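Local coordinates for Lin2111 protein (Listeria innocua, PDB 3EDP) that is of unknown function but probably binds DNA as a transcription regulator of the GntR family, at residues F11-A15 / R52-L57; V63-N67 / E121-V125; K99-F104 / F158-I163. One frame throughout, in Å; residues are numbered along the deposited sequence.

Contact 1 (11-15 with 52-57) packs two helices of the putative DNA-binding domain, contact 3 (99-104 with 158-163) lays a loop against strand 99-108 of the UTRA sheet, and contact 2 (63-67 with 121-125) bridges the two domains. Contacts 1 and 3 are partly buried; contact 2 lies at the surface, where its one salt bridge is long. Contact 1 rests mainly on apolar side chains, with no hydrogen bond or salt bridge across it, whereas contact 3 joins an aromatic pair to two lysine hydrogen bonds. Contact 2 touches contact 1 through the D55-R65 salt bridge and shares with contact 3 the sheet of strands 99-108 and 124-134. Contacts 1 and 3 lie about 31 Å apart between centres.

Contact 1: residues F11-A15 / R52-L57; sequences FEVIA and RAVDLL
Two helical segments, 11-15 and 52-57, cross at -57°; the axes of these short segments pass 8.2 Å apart at closest approach, made possible by alanine on both sides. The register is set by A15 and A53, whose CA atoms lie 4.6 Å apart. Both segments keep regular alpha-helical backbone angles, with i to i+4 bonds such as A15 N to F11 O (2.8 Å) and L57 N to A53 O (3.0 Å).

F11, the residue with most surface covered, takes the p rotamer at chi1. Its CB sits 3.6 Å from R52 CB, its carbonyl O is 3.5 Å from A53 CB, and its ring reaches L56, with CE1 4.1 Å from CD1. The charged end of R52 leads away, which suits arginine to this margin. A15 fills the middle: its methyl CB lies 4.2 Å from A53 CB and 3.6 Å from L56 CD1, and these small methyl groups let the backbones come so close. A53 also meets I14, CB to CG2 at 4.0 Å. L56, with both chi angles t, extends its CD1 into this seam, and L57 CD2 closes it 3.6 Å from A15 O.

No hydrogen bond crosses the interface, as fits apolar packing at the border of the hydrophobic core in a GntR-family winged helix-turn-helix domain. Around it, I14 leans on Y43 and T49, L57 meets I18 of helix 10-23, and V54 and L57 pack on V63 of strand 63-66.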
loop_
_atom_site.group_PDB
_atom_site.type_symbol
_atom_site.label_atom_id
_atom_site.label_comp_id
_atom_site.label_asym_id
_atom_site.label_seq_id
_atom_site.Cartn_x
_atom_site.Cartn_y
_atom_site.Cartn_z
ATOM N N PHE A 11 30.619 -32.760 20.833
ATOM C CA PHE A 11 29.652 -31.946 20.097
ATOM C C PHE A 11 29.267 -30.691 20.889
ATOM O O PHE A 11 29.065 -29.620 20.312
ATOM C CB PHE A 11 28.425 -32.756 19.657
ATOM C CG PHE A 11 27.471 -33.095 20.774
ATOM C CD1 PHE A 11 26.381 -32.276 21.044
ATOM C CD2 PHE A 11 27.645 -34.250 21.528
ATOM C CE1 PHE A 11 25.483 -32.590 22.062
ATOM C CE2 PHE A 11 26.757 -34.569 22.554
ATOM C CZ PHE A 11 25.674 -33.739 22.820
ATOM N N GLU A 12 29.197 -30.813 22.212
ATOM C CA GLU A 12 28.870 -29.656 23.047
ATOM C C GLU A 12 30.020 -28.655 23.082
ATOM O O GLU A 12 29.793 -27.444 23.087
ATOM C CB GLU A 12 28.508 -30.080 24.471
ATOM C CG GLU A 12 27.122 -30.664 24.619
ATOM C CD GLU A 12 26.821 -31.086 26.049
ATOM O OE1 GLU A 12 27.586 -30.701 26.962
ATOM O OE2 GLU A 12 25.819 -31.805 26.260
ATOM N N VAL A 13 31.250 -29.161 23.115
ATOM C CA VAL A 13 32.416 -28.281 23.069
ATOM C C VAL A 13 32.397 -27.484 21.768
ATOM O O VAL A 13 32.579 -26.263 21.765
ATOM C CB VAL A 13 33.743 -29.066 23.195
ATOM C CG1 VAL A 13 34.942 -28.133 23.017
ATOM C CG2 VAL A 13 33.813 -29.765 24.537
ATOM N N ILE A 14 32.138 -28.180 20.664
ATOM C CA ILE A 14 32.087 -27.535 19.356
ATOM C C ILE A 14 30.908 -26.561 19.217
ATOM O O ILE A 14 31.069 -25.470 18.680
ATOM C CB ILE A 14 32.136 -28.572 18.207
ATOM C CG1 ILE A 14 33.521 -29.228 18.168
ATOM C CG2 ILE A 14 31.855 -27.916 16.863
ATOM C CD1 ILE A 14 33.654 -30.263 17.098
ATOM N N ALA A 15 29.737 -26.934 19.728
ATOM C CA ALA A 15 28.602 -26.003 19.728
ATOM C C ALA A 15 28.949 -24.697 20.455
ATOM O O ALA A 15 28.599 -23.612 19.997
ATOM C CB ALA A 15 27.358 -26.656 20.359
ATOM N N ARG A 52 25.476 -32.996 15.392
ATOM C CA ARG A 52 25.011 -32.900 16.772
ATOM C C ARG A 52 25.218 -31.506 17.362
ATOM O O ARG A 52 24.375 -31.014 18.108
ATOM C CB ARG A 52 25.697 -33.948 17.644
ATOM C CG ARG A 52 25.238 -35.376 17.369
ATOM C CD ARG A 52 26.214 -36.373 17.976
ATOM N NE ARG A 52 25.672 -37.724 18.019
ATOM C CZ ARG A 52 26.378 -38.801 18.346
ATOM N NH1 ARG A 52 27.675 -38.681 18.645
ATOM N NH2 ARG A 52 25.785 -39.995 18.372
ATOM N N ALA A 53 26.349 -30.886 17.045
ATOM C CA ALA A 53 26.618 -29.528 17.495
ATOM C C ALA A 53 25.559 -28.582 16.932
ATOM O O ALA A 53 24.990 -27.770 17.661
ATOM C CB ALA A 53 28.016 -29.081 17.055
ATOM N N VAL A 54 25.302 -28.700 15.631
ATOM C CA VAL A 54 24.327 -27.848 14.964
ATOM C C VAL A 54 22.914 -28.093 15.521
ATOM O O VAL A 54 22.192 -27.138 15.801
ATOM C CB VAL A 54 24.367 -28.013 13.415
ATOM C CG1 VAL A 54 23.250 -27.196 12.742
ATOM C CG2 VAL A 54 25.726 -27.586 12.864
ATOM N N ASP A 55 22.531 -29.362 15.697
ATOM C CA ASP A 55 21.230 -29.690 16.303
ATOM C C ASP A 55 21.052 -28.919 17.604
ATOM O O ASP A 55 19.979 -28.401 17.896
ATOM C CB ASP A 55 21.113 -31.180 16.631
ATOM C CG ASP A 55 20.855 -32.043 15.418
ATOM O OD1 ASP A 55 20.663 -31.509 14.302
ATOM O OD2 ASP A 55 20.850 -33.281 15.595
ATOM N N LEU A 56 22.116 -28.876 18.394
ATOM C CA LEU A 56 22.120 -28.154 19.660
ATOM C C LEU A 56 21.900 -26.655 19.435
ATOM O O LEU A 56 21.143 -26.011 20.166
ATOM C CB LEU A 56 23.451 -28.390 20.378
ATOM C CG LEU A 56 23.543 -28.210 21.891
ATOM C CD1 LEU A 56 24.956 -28.532 22.358
ATOM C CD2 LEU A 56 23.169 -26.802 22.296
ATOM N N LEU A 57 22.569 -26.098 18.429
ATOM C CA LEU A 57 22.419 -24.680 18.121
ATOM C C LEU A 57 21.014 -24.370 17.606
ATOM O O LEU A 57 20.425 -23.347 17.954
ATOM C CB LEU A 57 23.482 -24.230 17.121
ATOM C CG LEU A 57 24.901 -24.419 17.665
ATOM C CD1 LEU A 57 25.928 -24.188 16.566
ATOM C CD2 LEU A 57 25.140 -23.497 18.841
#

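Contact 2: residues V63-N67 / E121-V125; sequences VVRKN and ENELV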
loop_
_atom_site.group_PDB
_atom_site.type_symbol
_atom_site.label_atom_id
_atom_site.label_comp_id
_atom_site.label_asym_id
_atom_site.label_seq_id
_atom_site.Cartn_x
_atom_site.Cartn_y
_atom_site.Cartn_z
ATOM N N VAL A 63 20.730 -20.916 15.273
ATOM C CA VAL A 63 20.956 -21.108 13.850
ATOM C C VAL A 63 19.800 -21.894 13.261
ATOM O O VAL A 63 19.012 -22.506 13.979
ATOM C CB VAL A 63 22.276 -21.896 13.549
ATOM C CG1 VAL A 63 23.392 -21.482 14.479
ATOM C CG2 VAL A 63 22.037 -23.379 13.647
ATOM N N VAL A 64 19.712 -21.893 11.943
ATOM C CA VAL A 64 18.680 -22.654 11.263
ATOM C C VAL A 64 19.289 -23.276 10.015
ATOM O O VAL A 64 20.172 -22.691 9.384
ATOM C CB VAL A 64 17.469 -21.753 10.897
ATOM C CG1 VAL A 64 17.931 -20.532 10.115
ATOM C CG2 VAL A 64 16.423 -22.540 10.119
ATOM N N ARG A 65 18.846 -24.480 9.680
ATOM C CA ARG A 65 19.333 -25.153 8.486
ATOM C C ARG A 65 18.506 -24.761 7.272
ATOM O O ARG A 65 17.296 -24.572 7.373
ATOM C CB ARG A 65 19.260 -26.670 8.651
ATOM C CG ARG A 65 20.222 -27.264 9.684
ATOM C CD ARG A 65 20.171 -28.787 9.610
ATOM N NE ARG A 65 21.303 -29.428 10.274
ATOM C CZ ARG A 65 21.262 -29.941 11.498
ATOM N NH1 ARG A 65 20.136 -29.891 12.204
ATOM N NH2 ARG A 65 22.347 -30.510 12.014
ATOM N N LYS A 66 19.156 -24.640 6.122
ATOM C CA LYS A 66 18.419 -24.625 4.869
ATOM C C LYS A 66 18.533 -26.015 4.269
ATOM O O LYS A 66 19.608 -26.418 3.836
ATOM C CB LYS A 66 18.961 -23.579 3.896
ATOM C CG LYS A 66 17.958 -23.183 2.810
ATOM C CD LYS A 66 17.228 -24.406 2.257
ATOM C CE LYS A 66 15.918 -24.046 1.577
ATOM N NZ LYS A 66 16.121 -23.557 0.187
ATOM N N ASN A 67 17.421 -26.740 4.261
ATOM C CA ASN A 67 17.370 -28.093 3.716
ATOM C C ASN A 67 18.521 -28.390 2.758
ATOM O O ASN A 67 18.448 -28.084 1.567
ATOM C CB ASN A 67 16.029 -28.326 3.018
ATOM C CG ASN A 67 15.742 -29.794 2.782
ATOM O OD1 ASN A 67 16.625 -30.642 2.916
ATOM N ND2 ASN A 67 14.499 -30.104 2.430
ATOM N N GLU A 121 8.082 -25.288 0.362
ATOM C CA GLU A 121 7.646 -25.250 1.758
ATOM C C GLU A 121 8.794 -25.254 2.771
ATOM O O GLU A 121 8.646 -24.755 3.887
ATOM C CB GLU A 121 6.678 -26.403 2.047
ATOM C CG GLU A 121 7.148 -27.763 1.540
ATOM C CD GLU A 121 7.042 -27.905 0.026
ATOM O OE1 GLU A 121 6.294 -27.120 -0.599
ATOM O OE2 GLU A 121 7.706 -28.806 -0.538
ATOM N N ASN A 122 9.935 -25.804 2.370
ATOM C CA ASN A 122 11.090 -25.930 3.253
ATOM C C ASN A 122 12.086 -24.784 3.104
ATOM O O ASN A 122 13.075 -24.708 3.830
ATOM C CB ASN A 122 11.801 -27.259 3.005
ATOM C CG ASN A 122 12.194 -27.443 1.551
ATOM O OD1 ASN A 122 11.340 -27.452 0.661
ATOM N ND2 ASN A 122 13.491 -27.593 1.300
ATOM N N GLU A 123 11.831 -23.895 2.155
ATOM C CA GLU A 123 12.677 -22.723 1.978
ATOM C C GLU A 123 12.365 -21.692 3.058
ATOM O O GLU A 123 11.288 -21.709 3.650
ATOM C CB GLU A 123 12.511 -22.150 0.570
ATOM C CG GLU A 123 13.049 -23.087 -0.513
ATOM C CD GLU A 123 12.794 -22.582 -1.918
ATOM O OE1 GLU A 123 13.714 -22.689 -2.755
ATOM O OE2 GLU A 123 11.681 -22.078 -2.188
ATOM N N LEU A 124 13.314 -20.804 3.325
ATOM C CA LEU A 124 13.233 -19.956 4.503
ATOM C C LEU A 124 12.635 -18.578 4.242
ATOM O O LEU A 124 12.772 -18.022 3.152
ATOM C CB LEU A 124 14.621 -19.812 5.129
ATOM C CG LEU A 124 15.322 -21.140 5.427
ATOM C CD1 LEU A 124 16.747 -20.886 5.896
ATOM C CD2 LEU A 124 14.536 -21.949 6.457
ATOM N N VAL A 125 11.987 -18.033 5.269
ATOM C CA VAL A 125 11.468 -16.676 5.251
ATOM C C VAL A 125 11.795 -15.998 6.574
ATOM O O VAL A 125 11.919 -16.659 7.603
ATOM C CB VAL A 125 9.923 -16.636 5.041
ATOM C CG1 VAL A 125 9.534 -17.341 3.747
ATOM C CG2 VAL A 125 9.189 -17.256 6.231
HETATM O O HOH W 1 15.396 -20.701 1.576
#
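K66 has the largest covered area in this surface contact. With chi1 t, chi2 m, chi3 t and chi4 p, its chain bends at chi2 and chi4 so that NZ arrives 3.2 Å from E123 CG and 3.9 Å from E123 OE1, a long salt bridge; E123 OE2 is meanwhile hydrogen-bonded to the backbone N of K120. A water accepts a hydrogen bond from L124 N at 2.7 Å and a weak one from K66 NZ at 3.3 Å. A flexible lysine suits such a partly hydrated place, since its aliphatic part can also pack, here with CB 4.0 Å from L124 CD1. Strand 63-66 pairs with 70-73 as the wing of the winged helix-turn-helix, and here it meets the start of strand 124-134 in the UTRA domain, so the contact spans the two domains. L124, in the m,t rotamer, has its CA-to-CB bond toward the wing: CD2 lies 4.2 Å from V64 CG2, whose chi1 is p, and 3.9 Å from R65 O. Y72 and I106 both touch V64 and L124, while the R65 guanidinium pairs with E36 and D55.

Contact 3: residues K99-F104 / F158-I163; sequences KDIKDF and FQIINI
Within the UTRA domain, the loop that leads into helix 163-167 lies beside strand 99-108 of the antiparallel sheet, and helix 79-86 contributes M85 to the space between them. Segment 99-104 is extended apart from a classic beta bulge, where K102 (phi/psi -101/-33) and D103 both face K129. Segment 158-163 is irregular until N162, at the N-cap position. The backbones stay well apart: K99 and I161 CA atoms are 7.6 Å from each other, those of F104 and F158 9.6 Å, so side chains span the gap.

At one end the F104 ring (chi1 t) directs its edge at the face of F158 (chi1 m), centroids 5.0 Å apart and planes at 56°, with F104 CZ 3.6 Å from F158 CD2. In the middle I160, chi1 p, brings CD1 to 3.8 Å from I101 CG1 and 3.9 Å from K99 CB. At the other end K99, m then fully extended, donates from NZ to I160 O at 2.7 Å and I161 O at 3.2 Å. Lysine suits this position because its long aliphatic chain covers I160 while its ammonium satisfies two loop carbonyls, so the loop is held to the strand by hydrogen bonds to backbone oxygens as well as by apolar and aromatic contact.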
loop_
_atom_site.group_PDB
_atom_site.type_symbol
_atom_site.label_atom_id
_atom_site.label_comp_id
_atom_site.label_asym_id
_atom_site.label_seq_id
_atom_site.Cartn_x
_atom_site.Cartn_y
_atom_site.Cartn_z
ATOM N N LYS A 99 7.455 2.154 17.122
ATOM C CA LYS A 99 7.305 0.741 16.800
ATOM C C LYS A 99 8.158 -0.130 17.712
ATOM O O LYS A 99 9.340 0.139 17.917
ATOM C CB LYS A 99 7.622 0.491 15.326
ATOM C CG LYS A 99 6.757 1.326 14.389
ATOM C CD LYS A 99 6.921 0.926 12.941
ATOM C CE LYS A 99 5.978 1.728 12.058
ATOM N NZ LYS A 99 6.184 1.461 10.610
ATOM N N ASP A 100 7.540 -1.172 18.258
ATOM C CA ASP A 100 8.179 -2.045 19.234
ATOM C C ASP A 100 8.255 -3.474 18.701
ATOM O O ASP A 100 7.232 -4.155 18.585
ATOM C CB ASP A 100 7.391 -2.014 20.547
ATOM C CG ASP A 100 8.013 -2.883 21.630
ATOM O OD1 ASP A 100 9.249 -3.078 21.617
ATOM O OD2 ASP A 100 7.258 -3.365 22.507
ATOM N N ILE A 101 9.465 -3.924 18.375
ATOM C CA ILE A 101 9.650 -5.261 17.809
ATOM C C ILE A 101 9.462 -6.359 18.855
ATOM O O ILE A 101 10.061 -6.324 19.926
ATOM C CB ILE A 101 11.030 -5.412 17.133
ATOM C CG1 ILE A 101 11.238 -4.312 16.096
ATOM C CG2 ILE A 101 11.160 -6.775 16.474
ATOM C CD1 ILE A 101 12.484 -4.507 15.269
ATOM N N LYS A 102 8.617 -7.330 18.537
ATOM C CA LYS A 102 8.331 -8.423 19.451
ATOM C C LYS A 102 9.095 -9.680 19.056
ATOM O O LYS A 102 9.484 -10.473 19.902
ATOM C CB LYS A 102 6.831 -8.740 19.448
ATOM C CG LYS A 102 5.920 -7.541 19.645
ATOM C CD LYS A 102 5.672 -7.241 21.112
ATOM C CE LYS A 102 6.700 -6.283 21.670
ATOM N NZ LYS A 102 6.293 -5.781 23.011
ATOM N N ASP A 103 9.284 -9.859 17.757
ATOM C CA ASP A 103 9.821 -11.092 17.210
ATOM C C ASP A 103 10.517 -10.809 15.889
ATOM O O ASP A 103 10.015 -10.034 15.063
ATOM C CB ASP A 103 8.690 -12.090 16.953
ATOM C CG ASP A 103 8.507 -13.067 18.082
ATOM O OD1 ASP A 103 9.530 -13.551 18.614
ATOM O OD2 ASP A 103 7.341 -13.358 18.431
ATOM N N PHE A 104 11.664 -11.452 15.692
ATOM C CA PHE A 104 12.369 -11.403 14.421
ATOM C C PHE A 104 13.157 -12.700 14.283
ATOM O O PHE A 104 14.128 -12.923 15.003
ATOM C CB PHE A 104 13.286 -10.172 14.368
ATOM C CG PHE A 104 14.059 -10.027 13.080
ATOM C CD1 PHE A 104 13.568 -10.536 11.889
ATOM C CD2 PHE A 104 15.269 -9.344 13.060
ATOM C CE1 PHE A 104 14.279 -10.386 10.698
ATOM C CE2 PHE A 104 15.988 -9.198 11.880
ATOM C CZ PHE A 104 15.489 -9.715 10.696
ATOM N N PHE A 158 16.918 -4.278 8.426
ATOM C CA PHE A 158 15.474 -4.468 8.487
ATOM C C PHE A 158 14.803 -3.320 9.235
ATOM O O PHE A 158 14.126 -3.519 10.253
ATOM C CB PHE A 158 15.123 -5.830 9.098
ATOM C CG PHE A 158 15.492 -6.991 8.222
ATOM C CD1 PHE A 158 14.554 -7.571 7.382
ATOM C CD2 PHE A 158 16.787 -7.486 8.216
ATOM C CE1 PHE A 158 14.904 -8.633 6.562
ATOM C CE2 PHE A 158 17.136 -8.547 7.405
ATOM C CZ PHE A 158 16.197 -9.119 6.575
ATOM N N GLN A 159 15.012 -2.109 8.728
ATOM C CA GLN A 159 14.383 -0.929 9.308
ATOM C C GLN A 159 12.887 -0.991 9.052
ATOM O O GLN A 159 12.458 -1.244 7.925
ATOM C CB GLN A 159 14.987 0.349 8.722
ATOM C CG GLN A 159 16.509 0.397 8.850
ATOM C CD GLN A 159 17.098 1.738 8.428
ATOM O OE1 GLN A 159 16.516 2.464 7.617
ATOM N NE2 GLN A 159 18.258 2.070 8.978
ATOM N N ILE A 160 12.091 -0.787 10.096
ATOM C CA ILE A 160 10.640 -0.880 9.943
ATOM C C ILE A 160 9.913 0.453 10.098
ATOM O O ILE A 160 8.712 0.476 10.335
ATOM C CB ILE A 160 10.017 -1.917 10.901
ATOM C CG1 ILE A 160 10.265 -1.514 12.357
ATOM C CG2 ILE A 160 10.546 -3.311 10.592
ATOM C CD1 ILE A 160 9.496 -2.354 13.362
ATOM N N ILE A 161 10.646 1.555 9.970
ATOM C CA ILE A 161 10.051 2.888 9.994
ATOM C C ILE A 161 9.086 3.033 8.805
ATOM O O ILE A 161 7.969 3.518 8.950
ATOM C CB ILE A 161 11.140 3.985 9.888
ATOM C CG1 ILE A 161 12.093 3.908 11.084
ATOM C CG2 ILE A 161 10.510 5.371 9.775
ATOM C CD1 ILE A 161 11.382 3.893 12.430
ATOM N N ASN A 162 9.530 2.587 7.635
ATOM C CA ASN A 162 8.743 2.674 6.412
ATOM C C ASN A 162 8.697 1.313 5.721
ATOM O O ASN A 162 9.695 0.856 5.147
ATOM C CB ASN A 162 9.355 3.732 5.484
ATOM C CG ASN A 162 8.510 3.988 4.222
ATOM O OD1 ASN A 162 8.746 4.954 3.491
ATOM N ND2 ASN A 162 7.543 3.128 3.966
ATOM N N ILE A 163 7.531 0.672 5.771
ATOM C CA ILE A 163 7.391 -0.691 5.275
ATOM C C ILE A 163 7.613 -0.793 3.764
ATOM O O ILE A 163 8.162 -1.783 3.273
ATOM C CB ILE A 163 6.007 -1.287 5.630
ATOM C CG1 ILE A 163 5.742 -1.158 7.131
ATOM C CG2 ILE A 163 5.926 -2.751 5.197
ATOM C CD1 ILE A 163 6.808 -1.840 7.994
#